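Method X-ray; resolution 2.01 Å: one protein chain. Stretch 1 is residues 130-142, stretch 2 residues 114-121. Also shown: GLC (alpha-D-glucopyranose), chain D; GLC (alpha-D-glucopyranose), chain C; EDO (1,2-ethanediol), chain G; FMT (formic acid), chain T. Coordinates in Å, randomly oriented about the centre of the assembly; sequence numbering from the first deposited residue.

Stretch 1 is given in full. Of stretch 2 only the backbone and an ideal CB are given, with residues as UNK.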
# COMPACT_ATOMS: atom_id res chain seq x y z
N ALA A 130 -9.79 2.72 13.57
CA ALA A 130 -10.40 3.86 14.27
C ALA A 130 -11.92 3.92 14.16
O ALA A 130 -12.61 4.05 15.17
CB ALA A 130 -9.80 5.15 13.74
N GLY A 131 -12.43 3.80 12.94
CA GLY A 131 -13.83 4.07 12.68
C GLY A 131 -14.78 2.89 12.67
O GLY A 131 -15.98 3.08 12.43
N VAL A 132 -14.29 1.68 12.91
CA VAL A 132 -15.17 0.52 12.82
C VAL A 132 -16.18 0.54 13.97
O VAL A 132 -15.83 0.87 15.10
CB VAL A 132 -14.39 -0.84 12.80
CG1 VAL A 132 -13.25 -0.80 11.76
CG2 VAL A 132 -13.86 -1.27 14.19
N GLY A 133 -17.43 0.23 13.66
CA GLY A 133 -18.49 0.20 14.66
C GLY A 133 -18.80 1.55 15.27
O GLY A 133 -19.29 1.63 16.40
N LYS A 134 -18.50 2.62 14.54
CA LYS A 134 -18.77 3.98 15.01
C LYS A 134 -19.60 4.78 14.00
O LYS A 134 -19.26 4.85 12.82
CB LYS A 134 -17.47 4.72 15.30
CG LYS A 134 -16.74 4.19 16.53
CD LYS A 134 -15.56 5.06 16.92
CE LYS A 134 -14.88 4.49 18.15
NZ LYS A 134 -13.65 5.24 18.52
N GLU A 135 -20.68 5.38 14.49
CA GLU A 135 -21.51 6.25 13.67
C GLU A 135 -20.78 7.57 13.48
O GLU A 135 -19.78 7.83 14.15
CB GLU A 135 -22.87 6.46 14.31
CG GLU A 135 -23.70 5.19 14.42
CD GLU A 135 -25.04 5.42 15.09
OE1 GLU A 135 -25.40 6.59 15.31
OE2 GLU A 135 -25.72 4.42 15.41
N TRP A 136 -21.27 8.40 12.56
CA TRP A 136 -20.69 9.71 12.31
C TRP A 136 -20.44 10.44 13.63
O TRP A 136 -21.30 10.42 14.51
CB TRP A 136 -21.61 10.53 11.40
CG TRP A 136 -20.99 11.80 10.93
CD1 TRP A 136 -21.16 13.05 11.46
CD2 TRP A 136 -20.08 11.95 9.83
NE1 TRP A 136 -20.41 13.96 10.75
CE2 TRP A 136 -19.74 13.31 9.75
CE3 TRP A 136 -19.52 11.06 8.91
CZ2 TRP A 136 -18.88 13.81 8.78
CZ3 TRP A 136 -18.66 11.55 7.95
CH2 TRP A 136 -18.35 12.91 7.89
N PRO A 137 -19.27 11.10 13.78
CA PRO A 137 -18.20 11.40 12.83
C PRO A 137 -17.18 10.27 12.64
O PRO A 137 -16.16 10.47 11.97
CB PRO A 137 -17.53 12.62 13.46
CG PRO A 137 -17.62 12.33 14.92
CD PRO A 137 -18.94 11.61 15.12
N GLY A 138 -17.44 9.11 13.23
CA GLY A 138 -16.51 8.00 13.16
C GLY A 138 -15.55 7.99 14.33
O GLY A 138 -15.90 8.42 15.43
N GLY A 139 -14.33 7.51 14.09
CA GLY A 139 -13.31 7.43 15.13
C GLY A 139 -12.25 8.51 14.97
O GLY A 139 -11.87 8.85 13.86
N GLN A 140 -11.78 9.03 16.10
CA GLN A 140 -10.74 10.06 16.07
C GLN A 140 -9.39 9.42 15.77
O GLN A 140 -9.09 8.33 16.26
CB GLN A 140 -10.69 10.81 17.40
CG GLN A 140 -9.65 11.92 17.43
CD GLN A 140 -9.69 12.74 18.70
OE1 GLN A 140 -10.43 12.44 19.63
NE2 GLN A 140 -8.88 13.80 18.75
N ILE A 141 -8.59 10.10 14.96
CA ILE A 141 -7.29 9.58 14.53
C ILE A 141 -6.15 10.50 14.93
O ILE A 141 -6.33 11.71 15.06
CB ILE A 141 -7.27 9.36 13.01
CG1 ILE A 141 -7.54 10.67 12.26
CG2 ILE A 141 -8.30 8.29 12.63
CD1 ILE A 141 -7.43 10.56 10.75
N SER A 142 -4.97 9.92 15.11
CA SER A 142 -3.80 10.67 15.57
C SER A 142 -3.05 11.32 14.41
O SER A 142 -3.29 10.99 13.25
CB SER A 142 -2.86 9.75 16.35
OG SER A 142 -3.57 9.00 17.32
N UNK A 114 -7.40 20.52 14.77
CA UNK A 114 -6.41 19.51 15.15
C UNK A 114 -7.08 18.23 15.63
O UNK A 114 -6.40 17.24 15.94
CB UNK A 114 -5.49 20.05 16.24
N UNK A 115 -8.41 18.24 15.69
CA UNK A 115 -9.19 17.05 16.02
C UNK A 115 -9.81 16.49 14.76
O UNK A 115 -10.78 17.04 14.23
CB UNK A 115 -10.27 17.37 17.06
N UNK A 116 -9.23 15.40 14.27
CA UNK A 116 -9.64 14.80 13.00
C UNK A 116 -10.25 13.42 13.23
O UNK A 116 -9.81 12.67 14.10
CB UNK A 116 -8.45 14.70 12.04
N UNK A 117 -11.27 13.11 12.44
CA UNK A 117 -11.97 11.83 12.53
C UNK A 117 -11.95 11.11 11.19
O UNK A 117 -11.82 11.74 10.14
CB UNK A 117 -13.41 12.04 13.00
N UNK A 118 -12.06 9.79 11.23
CA UNK A 118 -12.30 9.00 10.03
C UNK A 118 -13.54 8.15 10.19
O UNK A 118 -13.65 7.35 11.12
CB UNK A 118 -11.09 8.12 9.71
N UNK A 119 -14.49 8.33 9.27
CA UNK A 119 -15.72 7.55 9.25
C UNK A 119 -15.62 6.52 8.14
O UNK A 119 -15.25 6.85 7.02
CB UNK A 119 -16.95 8.45 9.06
N UNK A 120 -15.95 5.26 8.46
CA UNK A 120 -15.73 4.14 7.54
C UNK A 120 -16.94 3.23 7.42
O UNK A 120 -17.63 2.96 8.41
CB UNK A 120 -14.52 3.32 8.00
N UNK A 121 -17.20 2.75 6.21
CA UNK A 121 -18.26 1.77 5.97
C UNK A 121 -17.93 0.88 4.78
O UNK A 121 -17.14 1.24 3.91
CB UNK A 121 -19.60 2.48 5.74
C1 GLC D . -22.96 12.36 8.02
C2 GLC D . -22.05 12.71 6.85
C3 GLC D . -22.35 11.88 5.64
C4 GLC D . -22.33 10.43 6.02
C5 GLC D . -23.28 10.17 7.16
C6 GLC D . -23.26 8.73 7.60
O1 GLC D . -24.30 12.84 7.85
O2 GLC D . -22.20 14.05 6.49
O3 GLC D . -21.38 12.09 4.64
O4 GLC D . -22.70 9.69 4.88
O5 GLC D . -22.91 10.97 8.24
O6 GLC D . -24.25 8.44 8.53
C1 GLC C . -21.68 8.87 4.35
C2 GLC C . -21.64 9.06 2.86
C3 GLC C . -22.84 8.40 2.22
C4 GLC C . -22.95 6.97 2.66
C5 GLC C . -22.98 6.89 4.16
C6 GLC C . -23.08 5.47 4.65
O2 GLC C . -21.58 10.43 2.57
O3 GLC C . -22.71 8.44 0.83
O4 GLC C . -24.09 6.37 2.05
O5 GLC C . -21.81 7.50 4.66
O6 GLC C . -23.19 5.36 6.05
C1 EDO G . -20.39 17.32 10.34
O1 EDO G . -19.93 16.85 11.62
C2 EDO G . -19.21 17.43 9.38
O2 EDO G . -17.98 17.41 10.11
C FMT T . -6.09 3.22 13.57
O1 FMT T . -5.14 3.77 13.01
O2 FMT T . -7.14 3.00 12.97

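Position 114 lies before the strand, and its CB has nothing of stretch 1 within 5.5 Å. Almost any residue could stand here, small polar ones included; it is S114. At 115 the CB points sideways, 4.2 Å from Q140 NE2, so a modest polar or beta-branched residue would fit beside that amide. T115 is found, its CG2 3.9 Å from Q140 NE2.

Position 116 has extended backbone angles, and its carbonyl receives the amide of I141 (I141 N to 116 O, 3.0 Å). The ideal CB is 4.1 Å from I141 CG1, on the same side of the sheet as that side chain, which favours an aliphatic residue such as valine, leucine or isoleucine. The deposited I116 sets CG2 3.9 Å from I141 CD1, while the end of its side chain leads away. A water bridges the same region, accepting from I116 N (2.8 Å from the water oxygen) and from Q140 NE2 (2.9 Å from the same oxygen).

Position 117 pairs with Q140 without hydrogen bonds, and its CB emerges on the face that carries the Q140 side chain, 3.3 Å from P137 O. The P137 ring and the Q140 methylenes leave a slot between them, suited to a flat ring, though a long aliphatic chain could also use it. Y117 fills it: P137 CG lies over one face, 4.0 Å from the ring centroid and 17° off the normal, as a CH-pi contact, and Q140 CG covers the opposite face.

At 118 the backbone does the pairing with G139: 118 N to G139 O is 2.8 Å, and G139 N to 118 O is 3.1 Å. The CB turns to the other face, 4.0 Å from I141 CG2, where stretch 1 offers methyl groups but no polar side chain. An aliphatic residue would seem natural from this side alone. The residue is N118, whose CB packs 4.1 Å from I141 CG2 and whose amide is satisfied by hydrogen bonds elsewhere in the structure.

Position 119 crosses close to G138, and its ideal CB is 3.7 Å from W136 CE3. An aromatic residue would extend the indole surface, and a large aliphatic could also pack there. Y119 receives the edge of W136 toward its ring face, the six-membered rings 5.4 Å apart between centroids with planes at 62°. The ring reaches W136 N, 3.5 Å from its CE1, and its hydroxyl OH hydrogen-bonds O6 of the chain C glucose at 2.7 Å, joining the packing to the sugar site.

The CB at 120 points toward stretch 1 but remains 4.7 Å from G131 O, leaving room for a long, flexible apolar chain to reach V132. M120 does so, its CE 3.4 Å from V132 CG1, while a water accepts from M120 N (2.8 Å from the water oxygen) and sits within hydrogen-bonding reach of G131 O and K134 O (2.6 and 2.9 Å from the same oxygen).

Position 121 points away, so stretch 1 imposes no choice; the nearby glucose would suit an aromatic. W121 lays one ring face against the chain C glucose.

Stretch 2, residues 114-121: STIYNYMW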
# COMPACT_ATOMS: atom_id res chain seq x y z
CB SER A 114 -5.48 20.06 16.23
OG SER A 114 -6.19 20.34 17.43
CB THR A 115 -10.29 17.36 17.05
OG1 THR A 115 -11.05 18.49 16.62
CG2 THR A 115 -9.68 17.63 18.42
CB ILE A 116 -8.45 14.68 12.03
CG1 ILE A 116 -7.72 16.02 11.91
CG2 ILE A 116 -8.92 14.19 10.66
CD1 ILE A 116 -8.57 17.15 11.38
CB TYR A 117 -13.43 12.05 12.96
CG TYR A 117 -13.60 12.65 14.33
CD1 TYR A 117 -13.52 14.03 14.52
CD2 TYR A 117 -13.85 11.85 15.44
CE1 TYR A 117 -13.68 14.58 15.78
CE2 TYR A 117 -14.01 12.40 16.69
CZ TYR A 117 -13.92 13.76 16.86
OH TYR A 117 -14.09 14.32 18.11
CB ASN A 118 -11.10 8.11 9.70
CG ASN A 118 -11.29 7.35 8.40
OD1 ASN A 118 -11.78 6.22 8.39
ND2 ASN A 118 -10.91 7.97 7.29
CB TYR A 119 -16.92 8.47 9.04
CG TYR A 119 -18.22 7.74 8.86
CD1 TYR A 119 -18.92 7.25 9.95
CD2 TYR A 119 -18.76 7.55 7.60
CE1 TYR A 119 -20.11 6.58 9.79
CE2 TYR A 119 -19.95 6.88 7.42
CZ TYR A 119 -20.62 6.39 8.53
OH TYR A 119 -21.82 5.73 8.37
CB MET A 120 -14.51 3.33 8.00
CG MET A 120 -14.06 2.25 7.03
SD MET A 120 -15.00 0.72 7.14
CE MET A 120 -14.49 0.10 8.74
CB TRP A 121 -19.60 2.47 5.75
CG TRP A 121 -19.75 3.17 4.41
CD1 TRP A 121 -20.44 2.72 3.33
CD2 TRP A 121 -19.20 4.44 4.04
NE1 TRP A 121 -20.35 3.62 2.30
CE2 TRP A 121 -19.60 4.69 2.71
CE3 TRP A 121 -18.40 5.38 4.69
CZ2 TRP A 121 -19.23 5.85 2.03
CZ3 TRP A 121 -18.04 6.53 4.01
CH2 TRP A 121 -18.45 6.75 2.69
O HOH W 1 -7.69 14.05 16.17
O HOH W 2 -16.99 4.99 11.07
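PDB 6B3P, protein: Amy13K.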